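Local coordinates for protein bradyzoite surface antigen BSR4 (Toxoplasma gondii, PDB 2JKS) that serves as a surface antigen of the parasite's bradyzoite stage, consists of two SRS domains, binds zinc ions, and probably takes part in contact with the host, at residues 12-18 with 41-47; 64-68 with 133-137; 128-132 with 296-300; 172-178 with 197-202; 212-217 with 230-236. One frame throughout, in Å; residues are numbered along the deposited sequence.

Interaction 1: residues 12-18 with 41-47; sequences SDAKCDF and TATFECS
Cys16 meets the ring of Phe44 at its edge, SG lying 3.4 Å from Phe44 CE1 and near the ring plane. The ring gets there because CG stands anti to the backbone N (chi1 -172°), leaning toward strand 13-17 and bringing Phe44 CD1 to 4.1 Å from Ala14 CB. From its own strand, Cys46 SG sits over one face of the same ring, offset toward the rim. These four residues share the buried face of two parallel strands in register, part of one sheet of the first SRS domain's beta sandwich. Cys16 is disulfide-bonded to Cys155 and Cys46 to Cys138, both on the facing sheet, while Phe44 packs on Leu157. The other face, carrying Asp13, Lys15, Thr43 and Glu45, is polar. Thr43 OG1 turns toward the Asp13 carboxylate as a donor, but its modelled 2.4 Å to Asp13 OD1 is doubtfully short. A water gives hydrogens to both Asp13 OD1 and Thr41 O, bridging the strands beside that pair. Lys15, bent at chi2 and chi3, curls back along its own strand so that NZ reaches Asp13 O from above the carbonyl plane. At the strand's start, Ser12 OG donates to Thr41 O over 3.0 Å.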
# COMPACT_ATOMS: atom_id res chain seq x y z
N SER A 12 3.40 -12.54 13.68
CA SER A 12 4.37 -11.72 12.98
C SER A 12 5.70 -11.61 13.72
O SER A 12 6.37 -10.58 13.67
CB SER A 12 3.74 -10.36 12.56
OG SER A 12 2.96 -9.85 13.62
N ASP A 13 6.08 -12.68 14.45
CA ASP A 13 7.36 -12.68 15.13
C ASP A 13 8.20 -13.81 14.52
O ASP A 13 7.70 -14.95 14.45
CB ASP A 13 7.15 -12.85 16.63
CG ASP A 13 6.28 -11.76 17.23
OD1 ASP A 13 6.56 -10.55 16.97
OD2 ASP A 13 5.30 -12.12 17.91
N ALA A 14 9.42 -13.47 14.07
CA ALA A 14 10.38 -14.43 13.52
C ALA A 14 11.69 -14.47 14.29
O ALA A 14 12.21 -13.44 14.74
CB ALA A 14 10.69 -14.10 12.04
N LYS A 15 12.24 -15.66 14.41
CA LYS A 15 13.43 -15.86 15.21
C LYS A 15 14.41 -16.73 14.37
O LYS A 15 14.03 -17.80 13.99
CB LYS A 15 13.04 -16.61 16.52
CG LYS A 15 12.17 -15.87 17.59
CD LYS A 15 10.65 -15.70 17.17
CE LYS A 15 9.83 -17.00 17.33
NZ LYS A 15 8.50 -16.82 16.71
N CYS A 16 15.65 -16.27 14.13
CA CYS A 16 16.70 -17.11 13.51
C CYS A 16 17.78 -17.49 14.53
O CYS A 16 18.32 -16.60 15.23
CB CYS A 16 17.41 -16.38 12.37
SG CYS A 16 16.42 -15.79 10.97
N ASP A 17 18.10 -18.77 14.58
CA ASP A 17 18.99 -19.38 15.58
C ASP A 17 20.13 -20.09 14.82
O ASP A 17 19.89 -20.86 13.92
CB ASP A 17 18.20 -20.43 16.39
CG ASP A 17 17.34 -19.82 17.49
OD1 ASP A 17 17.84 -19.00 18.32
OD2 ASP A 17 16.14 -20.17 17.55
N PHE A 18 21.38 -19.81 15.17
CA PHE A 18 22.53 -20.44 14.50
C PHE A 18 23.37 -21.15 15.56
O PHE A 18 23.80 -20.52 16.53
CB PHE A 18 23.40 -19.40 13.79
CG PHE A 18 22.66 -18.53 12.81
CD1 PHE A 18 22.18 -17.26 13.19
CD2 PHE A 18 22.44 -18.96 11.49
CE1 PHE A 18 21.52 -16.48 12.29
CE2 PHE A 18 21.76 -18.16 10.59
CZ PHE A 18 21.30 -16.93 11.00
N THR A 41 2.79 -4.82 13.60
CA THR A 41 4.13 -4.91 14.17
C THR A 41 4.79 -6.23 13.90
O THR A 41 4.27 -7.28 14.28
CB THR A 41 4.16 -4.67 15.70
OG1 THR A 41 3.68 -3.37 15.97
CG2 THR A 41 5.59 -4.79 16.23
N ALA A 42 5.97 -6.18 13.27
CA ALA A 42 6.79 -7.36 13.09
C ALA A 42 7.99 -7.37 14.08
O ALA A 42 8.51 -6.33 14.44
CB ALA A 42 7.30 -7.42 11.67
N THR A 43 8.40 -8.55 14.55
CA THR A 43 9.66 -8.62 15.26
C THR A 43 10.59 -9.65 14.64
O THR A 43 10.13 -10.68 14.14
CB THR A 43 9.50 -8.86 16.79
OG1 THR A 43 8.96 -10.16 17.00
CG2 THR A 43 8.56 -7.84 17.43
N PHE A 44 11.90 -9.36 14.69
CA PHE A 44 12.93 -10.20 14.10
C PHE A 44 14.06 -10.34 15.10
O PHE A 44 14.60 -9.34 15.57
CB PHE A 44 13.43 -9.62 12.76
CG PHE A 44 14.37 -10.54 11.98
CD1 PHE A 44 14.12 -11.90 11.87
CD2 PHE A 44 15.49 -10.00 11.34
CE1 PHE A 44 14.96 -12.73 11.15
CE2 PHE A 44 16.35 -10.82 10.60
CZ PHE A 44 16.06 -12.20 10.50
N GLU A 45 14.40 -11.58 15.43
CA GLU A 45 15.49 -11.83 16.37
C GLU A 45 16.52 -12.79 15.77
O GLU A 45 16.15 -13.73 15.03
CB GLU A 45 14.95 -12.34 17.70
CG GLU A 45 16.05 -12.80 18.64
CD GLU A 45 15.52 -13.20 20.01
OE1 GLU A 45 14.28 -13.40 20.13
OE2 GLU A 45 16.35 -13.31 20.96
N CYS A 46 17.80 -12.51 16.02
CA CYS A 46 18.87 -13.40 15.56
C CYS A 46 19.85 -13.69 16.66
O CYS A 46 20.42 -12.77 17.25
CB CYS A 46 19.60 -12.79 14.37
SG CYS A 46 18.45 -12.53 13.02
N SER A 47 20.03 -14.98 16.96
CA SER A 47 20.90 -15.37 18.05
C SER A 47 21.82 -16.49 17.62
O SER A 47 21.50 -17.26 16.72
CB SER A 47 20.10 -15.71 19.30
OG SER A 47 19.33 -16.88 19.12
O HOH W 1 4.90 -8.62 16.59
O HOH W 2 11.07 -12.21 17.08

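Interaction 2: residues 64-68 with 133-137; sequences NVCDP and AFVVG
The Phe134 ring has Val65 over one face: the CG1 methyl is 4.2 Å from the ring centroid and 25° off its normal, a CH-pi contact displaced toward the rim. Leu91 and Leu94 of the short helix 91-95 also touch this ring, which is therefore buried between strand and helix. With CG between the backbone N and the carbonyl carbon (chi1 67°), the phenylalanine turns its ring against Val65. Phe134 CB itself lies 3.7 Å from Val65 CG2. The two branches of the valine divide the work: CG2 meets that CB, while CG1 serves both the ring face and Val136 CG1, 3.9 Å away from it. Across the backbone the strands hold on through a single antiparallel hydrogen-bonded pair, Cys66 N to Val135 O and Val135 N to Cys66 O, each 2.9 Å. The short strand segments run at 131° to each other, which goes with there being just one bridge. Beyond the pair, Pro68 CG rests 3.7 Å from Val135 CG2. A water links Asp67 OD1 to Ala133 O, donating to both; Asp67 OD1 is also held by the amide of Lys69. Cys66 is tied by a disulfide to Cys77, on the outermost strand 76-79 of the same sheet. Aliphatic and aromatic groups thus fill the inner side of neighbouring antiparallel strands, an arrangement in keeping with the disulfide-braced beta sandwich of an SRS domain.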
# COMPACT_ATOMS: atom_id res chain seq x y z
N ASN A 64 17.87 0.28 6.09
CA ASN A 64 17.48 -0.28 4.81
C ASN A 64 16.78 -1.65 4.95
O ASN A 64 16.91 -2.32 5.97
CB ASN A 64 18.71 -0.44 3.90
CG ASN A 64 19.36 0.89 3.53
OD1 ASN A 64 18.78 1.70 2.79
ND2 ASN A 64 20.55 1.12 4.05
N VAL A 65 15.99 -2.00 3.93
CA VAL A 65 15.51 -3.38 3.72
C VAL A 65 15.89 -3.79 2.28
O VAL A 65 16.41 -2.97 1.54
CB VAL A 65 13.96 -3.52 3.98
CG1 VAL A 65 13.60 -3.14 5.42
CG2 VAL A 65 13.16 -2.68 3.00
N CYS A 66 15.69 -5.05 1.91
CA CYS A 66 15.92 -5.50 0.55
C CYS A 66 14.64 -5.52 -0.25
O CYS A 66 13.61 -6.01 0.22
CB CYS A 66 16.58 -6.88 0.53
SG CYS A 66 18.04 -6.92 1.55
N ASP A 67 14.70 -5.00 -1.47
CA ASP A 67 13.60 -5.13 -2.44
C ASP A 67 13.97 -6.24 -3.44
O ASP A 67 14.80 -6.02 -4.32
CB ASP A 67 13.41 -3.82 -3.22
CG ASP A 67 12.16 -3.85 -4.11
OD1 ASP A 67 11.57 -4.92 -4.35
OD2 ASP A 67 11.77 -2.76 -4.56
N PRO A 68 13.34 -7.42 -3.33
CA PRO A 68 13.79 -8.42 -4.31
C PRO A 68 13.47 -8.08 -5.78
O PRO A 68 13.95 -8.78 -6.68
CB PRO A 68 13.07 -9.71 -3.87
CG PRO A 68 12.63 -9.45 -2.48
CD PRO A 68 12.32 -7.98 -2.43
N ALA A 133 6.35 -6.18 -0.71
CA ALA A 133 7.16 -7.17 -0.01
C ALA A 133 8.60 -6.68 0.11
O ALA A 133 9.14 -6.03 -0.80
CB ALA A 133 7.11 -8.51 -0.77
N PHE A 134 9.24 -7.05 1.20
CA PHE A 134 10.69 -6.82 1.33
C PHE A 134 11.29 -8.02 2.02
O PHE A 134 10.55 -8.94 2.44
CB PHE A 134 10.99 -5.50 2.10
CG PHE A 134 10.57 -5.51 3.58
CD1 PHE A 134 11.40 -6.11 4.55
CD2 PHE A 134 9.37 -4.91 3.98
CE1 PHE A 134 11.06 -6.13 5.86
CE2 PHE A 134 9.01 -4.89 5.36
CZ PHE A 134 9.88 -5.50 6.29
N VAL A 135 12.62 -8.01 2.11
CA VAL A 135 13.41 -9.12 2.66
C VAL A 135 14.45 -8.50 3.64
O VAL A 135 15.04 -7.43 3.38
CB VAL A 135 14.11 -9.98 1.50
CG1 VAL A 135 15.29 -10.79 2.03
CG2 VAL A 135 13.13 -10.95 0.83
N VAL A 136 14.62 -9.18 4.76
CA VAL A 136 15.68 -8.92 5.73
C VAL A 136 16.19 -10.34 6.09
O VAL A 136 15.55 -11.35 5.77
CB VAL A 136 15.20 -8.10 7.00
CG1 VAL A 136 14.77 -6.63 6.66
CG2 VAL A 136 14.02 -8.83 7.76
N GLY A 137 17.34 -10.41 6.74
CA GLY A 137 17.89 -11.70 7.06
C GLY A 137 19.02 -11.56 8.06
O GLY A 137 19.40 -10.45 8.40
O HOH W 3 9.39 -6.32 -3.49

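Interaction 3: residues 128-132 with 296-300; sequences PLTDK and AAPTS. Unlike the reference sequence in segment 296-300: Ala296 (reference Gly).
This is a surface contact between two loops, one from each SRS domain, and it bridges the junction between the two halves of the molecule. Asp131 N donates to Ala296 O over 2.9 Å, a fairly straight bond with an N-H...O angle of 163°, although the donor is tilted 25° from the carbonyl plane. The same oxygen lies 3.4 Å from Thr130 CB, so one carbonyl is covered by two consecutive residues. In return, Ala296 CB approaches Asp131 O to 3.1 Å, which is tight. Ala296, where the reference sequence has glycine, is the first residue modelled after a gap in the chain. An apolar touch adds to this: Thr130 CG2 meets Ala297 CB at 3.8 Å, methyl against methyl. The Asp131 carboxylate is held elsewhere, OD1 by the amide of Ala163 and OD2 by that of Lys180, and these two bonds fix its rotation at the domain boundary. The Thr130 side chain is about 5 Å from a zinc ion bound by Glu96 and Asp205, one ligand from each domain, and Lys132 NZ is hydrogen-bonded to Glu96. In the fold, residues 128-132 lead into strand 132-141 with Pro128 and Lys132 against helix 91-95, while residues 296-300 lead into strand 301-307 and pack on the end of strand 269-277.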
# COMPACT_ATOMS: atom_id res chain seq x y z
N PRO A 128 0.71 0.95 2.34
CA PRO A 128 0.90 1.37 0.93
C PRO A 128 -0.42 1.33 0.13
O PRO A 128 -1.42 0.78 0.60
CB PRO A 128 1.93 0.34 0.39
CG PRO A 128 1.68 -0.88 1.21
CD PRO A 128 1.33 -0.37 2.60
N LEU A 129 -0.45 1.97 -1.03
CA LEU A 129 -1.59 1.86 -1.98
C LEU A 129 -1.61 0.59 -2.78
O LEU A 129 -2.62 0.24 -3.41
CB LEU A 129 -1.57 3.06 -2.93
CG LEU A 129 -1.60 4.41 -2.25
CD1 LEU A 129 -1.56 5.55 -3.29
CD2 LEU A 129 -2.77 4.54 -1.29
N THR A 130 -0.46 -0.10 -2.80
CA THR A 130 -0.33 -1.34 -3.50
C THR A 130 0.38 -2.35 -2.58
O THR A 130 1.09 -1.94 -1.66
CB THR A 130 0.48 -1.17 -4.83
OG1 THR A 130 1.77 -0.66 -4.52
CG2 THR A 130 -0.22 -0.15 -5.78
N ASP A 131 0.19 -3.64 -2.86
CA ASP A 131 0.81 -4.71 -2.05
C ASP A 131 2.32 -4.68 -2.19
O ASP A 131 2.81 -4.57 -3.30
CB ASP A 131 0.24 -6.08 -2.43
CG ASP A 131 -1.25 -6.21 -2.13
OD1 ASP A 131 -1.75 -5.58 -1.17
OD2 ASP A 131 -1.94 -6.96 -2.84
N LYS A 132 3.04 -4.73 -1.06
CA LYS A 132 4.49 -4.70 -1.07
C LYS A 132 5.10 -5.91 -0.36
O LYS A 132 4.48 -6.53 0.51
CB LYS A 132 5.03 -3.42 -0.40
CG LYS A 132 4.47 -2.09 -0.95
CD LYS A 132 5.01 -1.78 -2.35
CE LYS A 132 4.37 -0.49 -2.86
NZ LYS A 132 4.90 -0.20 -4.23
N ALA A 296 1.00 -6.42 -7.30
CA ALA A 296 0.90 -5.41 -6.25
C ALA A 296 -0.40 -4.58 -6.38
O ALA A 296 -1.06 -4.19 -5.38
CB ALA A 296 2.11 -4.53 -6.31
N ALA A 297 -0.78 -4.35 -7.64
CA ALA A 297 -1.93 -3.49 -7.95
C ALA A 297 -3.03 -4.23 -8.73
O ALA A 297 -3.39 -3.81 -9.82
CB ALA A 297 -1.46 -2.23 -8.72
N PRO A 298 -3.54 -5.35 -8.19
CA PRO A 298 -4.46 -6.00 -9.07
C PRO A 298 -5.86 -5.36 -9.09
O PRO A 298 -6.53 -5.49 -10.10
CB PRO A 298 -4.48 -7.46 -8.56
CG PRO A 298 -4.15 -7.38 -7.13
CD PRO A 298 -3.38 -6.09 -6.91
N THR A 299 -6.29 -4.64 -8.04
CA THR A 299 -7.70 -4.23 -8.02
C THR A 299 -7.93 -2.74 -8.31
O THR A 299 -7.04 -1.91 -8.15
CB THR A 299 -8.41 -4.60 -6.72
OG1 THR A 299 -7.83 -3.84 -5.64
CG2 THR A 299 -8.35 -6.12 -6.47
N SER A 300 -9.17 -2.40 -8.68
CA SER A 300 -9.55 -1.00 -8.89
C SER A 300 -10.47 -0.49 -7.80
O SER A 300 -11.16 -1.25 -7.13
CB SER A 300 -10.27 -0.81 -10.24
OG SER A 300 -9.43 -1.27 -11.27

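Interaction 4: residues 172-178 with 197-202; sequences NVVTCAY and TLTINC
Tyr178 OH donates to Cys202 O over only 2.6 Å, arriving in the carbonyl plane on a lone pair at a C=O...O angle of 115°; that carbonyl lies at the edge of the tyrosine ring, in its plane. At the other end Asn172 ND2 donates to Thr197 O at 3.1 Å, nearly along the C=O axis and in the amide plane, and also reaches Glu190 O. These two side-chain bonds bracket a parallel strand pair, 173-175 with 197-201, in one sheet of the second SRS domain's beta sandwich. Between them run Val174 N to Thr199 O at 2.7 Å and Asn201 N to Val174 O at 2.8 Å, with Asn172 O and Cys176 N extending the series. Asn172 and Val173 together face Ala169, forming a G1 beta bulge in which Asn172 has a positive phi of 59°. On the solvent-facing side a water links Thr175 OG1 with Asn201 ND2, while Asn201 OD1 is bonded to Ser254. A second water donates to Cys176 O and Asn201 O where the strands part. Inside the sandwich Val174 and Ile200 lie side by side, pointing the same way, and Val303 covers both. Disulfides from Cys176 to Cys301 and from Cys202 to Cys275 tie the ends of these two strands to strands 301-307 and 269-277 of the facing sheet. Ile200 CG1 stands beside its backbone N (chi1 -49°), and this carries CD1 across to within 4.0 Å of Val174 CB.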
# COMPACT_ATOMS: atom_id res chain seq x y z
N ASN A 172 -16.03 13.85 2.69
CA ASN A 172 -16.23 13.12 1.43
C ASN A 172 -14.94 13.02 0.60
O ASN A 172 -14.93 13.18 -0.66
CB ASN A 172 -17.34 13.77 0.62
CG ASN A 172 -18.71 13.18 0.87
OD1 ASN A 172 -18.88 12.22 1.65
ND2 ASN A 172 -19.70 13.72 0.18
N VAL A 173 -13.86 12.72 1.31
CA VAL A 173 -12.55 12.51 0.70
C VAL A 173 -12.27 11.01 0.58
O VAL A 173 -12.25 10.28 1.60
CB VAL A 173 -11.44 13.24 1.50
CG1 VAL A 173 -10.05 12.97 0.90
CG2 VAL A 173 -11.72 14.77 1.55
N VAL A 174 -12.14 10.55 -0.66
CA VAL A 174 -11.89 9.14 -0.91
C VAL A 174 -10.40 8.93 -1.19
O VAL A 174 -9.78 9.65 -2.01
CB VAL A 174 -12.73 8.59 -2.08
CG1 VAL A 174 -12.38 7.12 -2.31
CG2 VAL A 174 -14.19 8.79 -1.75
N THR A 175 -9.84 8.00 -0.41
CA THR A 175 -8.48 7.45 -0.61
C THR A 175 -8.55 6.08 -1.26
O THR A 175 -9.00 5.11 -0.66
CB THR A 175 -7.68 7.35 0.73
OG1 THR A 175 -7.69 8.65 1.35
CG2 THR A 175 -6.23 6.90 0.50
N CYS A 176 -8.13 6.03 -2.53
CA CYS A 176 -8.18 4.79 -3.30
C CYS A 176 -6.86 4.03 -3.14
O CYS A 176 -5.80 4.62 -3.09
CB CYS A 176 -8.43 5.06 -4.81
SG CYS A 176 -10.16 5.41 -5.24
N ALA A 177 -6.99 2.71 -3.05
CA ALA A 177 -5.85 1.79 -3.10
C ALA A 177 -6.21 0.61 -4.03
O ALA A 177 -7.31 0.55 -4.58
CB ALA A 177 -5.47 1.33 -1.69
N TYR A 178 -5.26 -0.30 -4.24
CA TYR A 178 -5.25 -1.15 -5.42
C TYR A 178 -4.69 -2.54 -5.09
O TYR A 178 -4.49 -3.38 -5.99
CB TYR A 178 -4.38 -0.51 -6.55
CG TYR A 178 -4.69 0.96 -6.77
CD1 TYR A 178 -5.85 1.35 -7.46
CD2 TYR A 178 -3.86 1.96 -6.23
CE1 TYR A 178 -6.20 2.67 -7.58
CE2 TYR A 178 -4.19 3.27 -6.38
CZ TYR A 178 -5.37 3.62 -7.02
OH TYR A 178 -5.65 4.92 -7.18
N THR A 197 -19.60 18.25 -1.88
CA THR A 197 -18.29 17.99 -2.51
C THR A 197 -17.90 16.50 -2.54
O THR A 197 -18.41 15.72 -1.81
CB THR A 197 -17.16 18.80 -1.90
OG1 THR A 197 -16.86 18.28 -0.60
CG2 THR A 197 -17.55 20.27 -1.78
N LEU A 198 -16.98 16.17 -3.44
CA LEU A 198 -16.43 14.84 -3.54
C LEU A 198 -14.96 15.00 -3.95
O LEU A 198 -14.70 15.57 -4.99
CB LEU A 198 -17.17 14.10 -4.64
CG LEU A 198 -16.66 12.69 -4.90
CD1 LEU A 198 -16.72 11.75 -3.67
CD2 LEU A 198 -17.42 12.09 -6.16
N THR A 199 -14.04 14.44 -3.17
CA THR A 199 -12.62 14.42 -3.55
C THR A 199 -12.20 12.99 -3.74
O THR A 199 -12.41 12.15 -2.85
CB THR A 199 -11.74 15.04 -2.47
OG1 THR A 199 -12.19 16.37 -2.22
CG2 THR A 199 -10.23 15.05 -2.91
N ILE A 200 -11.56 12.73 -4.87
CA ILE A 200 -10.98 11.45 -5.15
C ILE A 200 -9.48 11.57 -5.25
O ILE A 200 -8.96 12.32 -6.07
CB ILE A 200 -11.50 10.88 -6.49
CG1 ILE A 200 -13.05 10.97 -6.58
CG2 ILE A 200 -10.97 9.44 -6.75
CD1 ILE A 200 -13.80 10.11 -5.61
N ASN A 201 -8.79 10.87 -4.35
CA ASN A 201 -7.33 10.80 -4.39
C ASN A 201 -6.88 9.43 -4.89
O ASN A 201 -7.05 8.40 -4.19
CB ASN A 201 -6.74 11.10 -3.03
CG ASN A 201 -7.05 12.52 -2.55
OD1 ASN A 201 -7.03 13.49 -3.33
ND2 ASN A 201 -7.40 12.64 -1.28
N CYS A 202 -6.34 9.40 -6.13
CA CYS A 202 -5.82 8.14 -6.65
C CYS A 202 -4.36 7.83 -6.21
O CYS A 202 -3.95 6.68 -6.25
CB CYS A 202 -5.89 8.04 -8.19
SG CYS A 202 -7.55 8.28 -8.88
O HOH W 4 -6.55 10.96 0.39
O HOH W 5 -4.83 7.16 -2.86

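Interaction 5: residues 212-217 with 230-236; sequences TYAEEY and TTRFVEI. With ZN (zinc ion), chain I.
Tyr217 and Thr231 form an antiparallel hydrogen-bonded pair, Tyr217 N to Thr231 O 2.8 Å and Thr231 N to Tyr217 O 2.9 Å, and Phe233 N extends it to Glu215 O. Tyr217 and Phe233 then carry most of the packing. Their rings meet obliquely with planes at 47°, and Tyr217 CB lies over the Phe233 face, 4.0 Å from the centroid. The backbone oxygen Tyr213 O sits at the edge of the Phe233 ring, 3.2 Å from CE2. Thr231 CB covers one face of the tyrosine ring, offset toward the rim. The Ile236 side chain runs against that of Tyr217, its CG2 3.2 Å from Tyr217 OH. Phe271 of strand 269-277 touches both rings and meets Phe233 edge-to-face. Glu216 points the other way, extended beyond CG, and meets a zinc ion unequally, OE2 at 2.0 Å and OE1 at 2.7 Å. OE1 also receives a hydrogen bond from Thr212 OG1 at 2.6 Å, on the anti side and out of the carboxylate plane, which should steady the carboxylate for the metal. A water donates to Glu216 OE2 and Glu215 OE1, while Glu215 OE2 forms a salt bridge with Lys242. The whole is a small two-stranded beta hairpin of the second SRS domain, with aromatic side chains on the face with Tyr217 and Phe233 and a zinc ion held at Glu216.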
# COMPACT_ATOMS: atom_id res chain seq x y z
N THR A 212 -12.22 11.03 -18.77
CA THR A 212 -13.07 12.19 -19.12
C THR A 212 -13.94 12.70 -17.95
O THR A 212 -15.00 13.30 -18.16
CB THR A 212 -13.90 11.82 -20.33
OG1 THR A 212 -14.54 10.54 -20.11
CG2 THR A 212 -12.98 11.69 -21.55
N TYR A 213 -13.46 12.49 -16.71
CA TYR A 213 -14.29 12.72 -15.52
C TYR A 213 -14.77 14.17 -15.44
O TYR A 213 -15.82 14.41 -14.86
CB TYR A 213 -13.55 12.33 -14.24
CG TYR A 213 -12.31 13.14 -14.03
CD1 TYR A 213 -12.37 14.34 -13.37
CD2 TYR A 213 -11.07 12.71 -14.57
CE1 TYR A 213 -11.25 15.11 -13.23
CE2 TYR A 213 -9.93 13.47 -14.44
CZ TYR A 213 -10.03 14.66 -13.76
OH TYR A 213 -8.89 15.43 -13.58
N ALA A 214 -14.03 15.12 -16.03
CA ALA A 214 -14.41 16.55 -15.97
C ALA A 214 -15.74 16.82 -16.67
O ALA A 214 -16.36 17.85 -16.39
CB ALA A 214 -13.31 17.47 -16.55
N GLU A 215 -16.15 15.90 -17.55
CA GLU A 215 -17.47 15.98 -18.23
C GLU A 215 -18.36 14.77 -18.10
O GLU A 215 -19.53 14.88 -18.37
CB GLU A 215 -17.31 16.26 -19.73
CG GLU A 215 -16.58 17.52 -20.02
CD GLU A 215 -16.33 17.73 -21.51
OE1 GLU A 215 -16.80 16.94 -22.37
OE2 GLU A 215 -15.68 18.73 -21.81
N GLU A 216 -17.78 13.61 -17.80
CA GLU A 216 -18.46 12.31 -17.85
C GLU A 216 -18.34 11.47 -16.59
O GLU A 216 -17.36 11.57 -15.82
CB GLU A 216 -17.94 11.48 -19.02
CG GLU A 216 -18.39 12.09 -20.34
CD GLU A 216 -17.73 11.55 -21.55
OE1 GLU A 216 -16.78 10.73 -21.46
OE2 GLU A 216 -18.18 12.00 -22.63
N TYR A 217 -19.28 10.53 -16.43
CA TYR A 217 -19.14 9.51 -15.39
C TYR A 217 -19.34 8.13 -15.97
O TYR A 217 -19.67 8.01 -17.16
CB TYR A 217 -20.10 9.82 -14.23
CG TYR A 217 -21.56 9.80 -14.64
CD1 TYR A 217 -22.34 8.66 -14.48
CD2 TYR A 217 -22.15 10.94 -15.18
CE1 TYR A 217 -23.70 8.63 -14.84
CE2 TYR A 217 -23.49 10.92 -15.56
CZ TYR A 217 -24.26 9.76 -15.38
OH TYR A 217 -25.58 9.77 -15.79
N THR A 230 -19.37 5.47 -20.36
CA THR A 230 -19.38 6.90 -20.08
C THR A 230 -20.70 7.56 -20.45
O THR A 230 -21.38 7.17 -21.44
CB THR A 230 -18.19 7.66 -20.73
OG1 THR A 230 -18.21 7.43 -22.14
CG2 THR A 230 -16.84 7.19 -20.13
N THR A 231 -21.10 8.52 -19.63
CA THR A 231 -22.30 9.31 -19.88
C THR A 231 -22.03 10.68 -19.37
O THR A 231 -21.25 10.84 -18.42
CB THR A 231 -23.56 8.70 -19.21
OG1 THR A 231 -23.76 7.42 -19.77
CG2 THR A 231 -24.78 9.48 -19.53
N ARG A 232 -22.61 11.69 -20.01
CA ARG A 232 -22.35 13.06 -19.65
C ARG A 232 -23.03 13.46 -18.31
O ARG A 232 -24.17 13.06 -18.05
CB ARG A 232 -22.68 14.01 -20.83
CG ARG A 232 -21.83 13.71 -22.12
CD ARG A 232 -22.26 14.67 -23.24
NE ARG A 232 -21.88 16.06 -22.97
CZ ARG A 232 -22.59 17.14 -23.32
NH1 ARG A 232 -23.77 17.00 -23.93
NH2 ARG A 232 -22.15 18.36 -23.02
N PHE A 233 -22.28 14.15 -17.44
CA PHE A 233 -22.80 14.68 -16.19
C PHE A 233 -24.03 15.58 -16.36
O PHE A 233 -24.92 15.51 -15.53
CB PHE A 233 -21.76 15.46 -15.40
CG PHE A 233 -20.94 14.61 -14.47
CD1 PHE A 233 -21.52 14.01 -13.33
CD2 PHE A 233 -19.58 14.39 -14.73
CE1 PHE A 233 -20.74 13.21 -12.47
CE2 PHE A 233 -18.79 13.60 -13.87
CZ PHE A 233 -19.35 13.02 -12.74
N VAL A 234 -24.07 16.40 -17.41
CA VAL A 234 -25.28 17.24 -17.69
C VAL A 234 -26.57 16.43 -17.74
O VAL A 234 -27.64 16.99 -17.50
CB VAL A 234 -25.29 18.06 -19.02
CG1 VAL A 234 -24.44 19.32 -18.92
CG2 VAL A 234 -24.99 17.17 -20.28
N GLU A 235 -26.49 15.15 -18.08
CA GLU A 235 -27.70 14.32 -18.20
C GLU A 235 -28.40 14.08 -16.87
O GLU A 235 -29.60 13.75 -16.85
CB GLU A 235 -27.44 12.98 -18.90
CG GLU A 235 -27.29 13.05 -20.42
CD GLU A 235 -28.55 13.64 -21.07
OE1 GLU A 235 -29.65 13.03 -20.91
OE2 GLU A 235 -28.43 14.72 -21.71
N ILE A 236 -27.66 14.22 -15.77
CA ILE A 236 -28.19 14.03 -14.41
C ILE A 236 -28.19 15.33 -13.59
O ILE A 236 -28.99 15.49 -12.67
CB ILE A 236 -27.52 12.85 -13.65
CG1 ILE A 236 -26.01 13.08 -13.38
CG2 ILE A 236 -27.79 11.55 -14.41
CD1 ILE A 236 -25.38 12.02 -12.56
ZN ZN I . -17.05 11.35 -24.11
O HOH W 6 -21.49 16.76 -18.93
O HOH W 7 -18.73 15.05 -22.89
O HOH W 8 -19.32 9.11 -23.74

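Interactions 1 and 4 are counterparts, one per SRS domain, their centres about 37 Å apart: each is a parallel strand pair holding two disulfide-bonded cysteines, on the strands in interaction 1, just after them in interaction 4. Interaction 2 belongs to the sheet facing interaction 1 and meets it where Phe44 packs on Val136 and Gly137; it is the most buried contact and mainly apolar. Interaction 3 is the smallest, burying 187 Å², an exposed loop contact relying on one backbone bond between the domains, yet it adjoins interaction 2 in sequence and touches interaction 4 through Tyr178. Interaction 5 lies at the far end, mixing aromatic packing with a metal-binding carboxylate, and shares the second domain with interaction 4 without touching it.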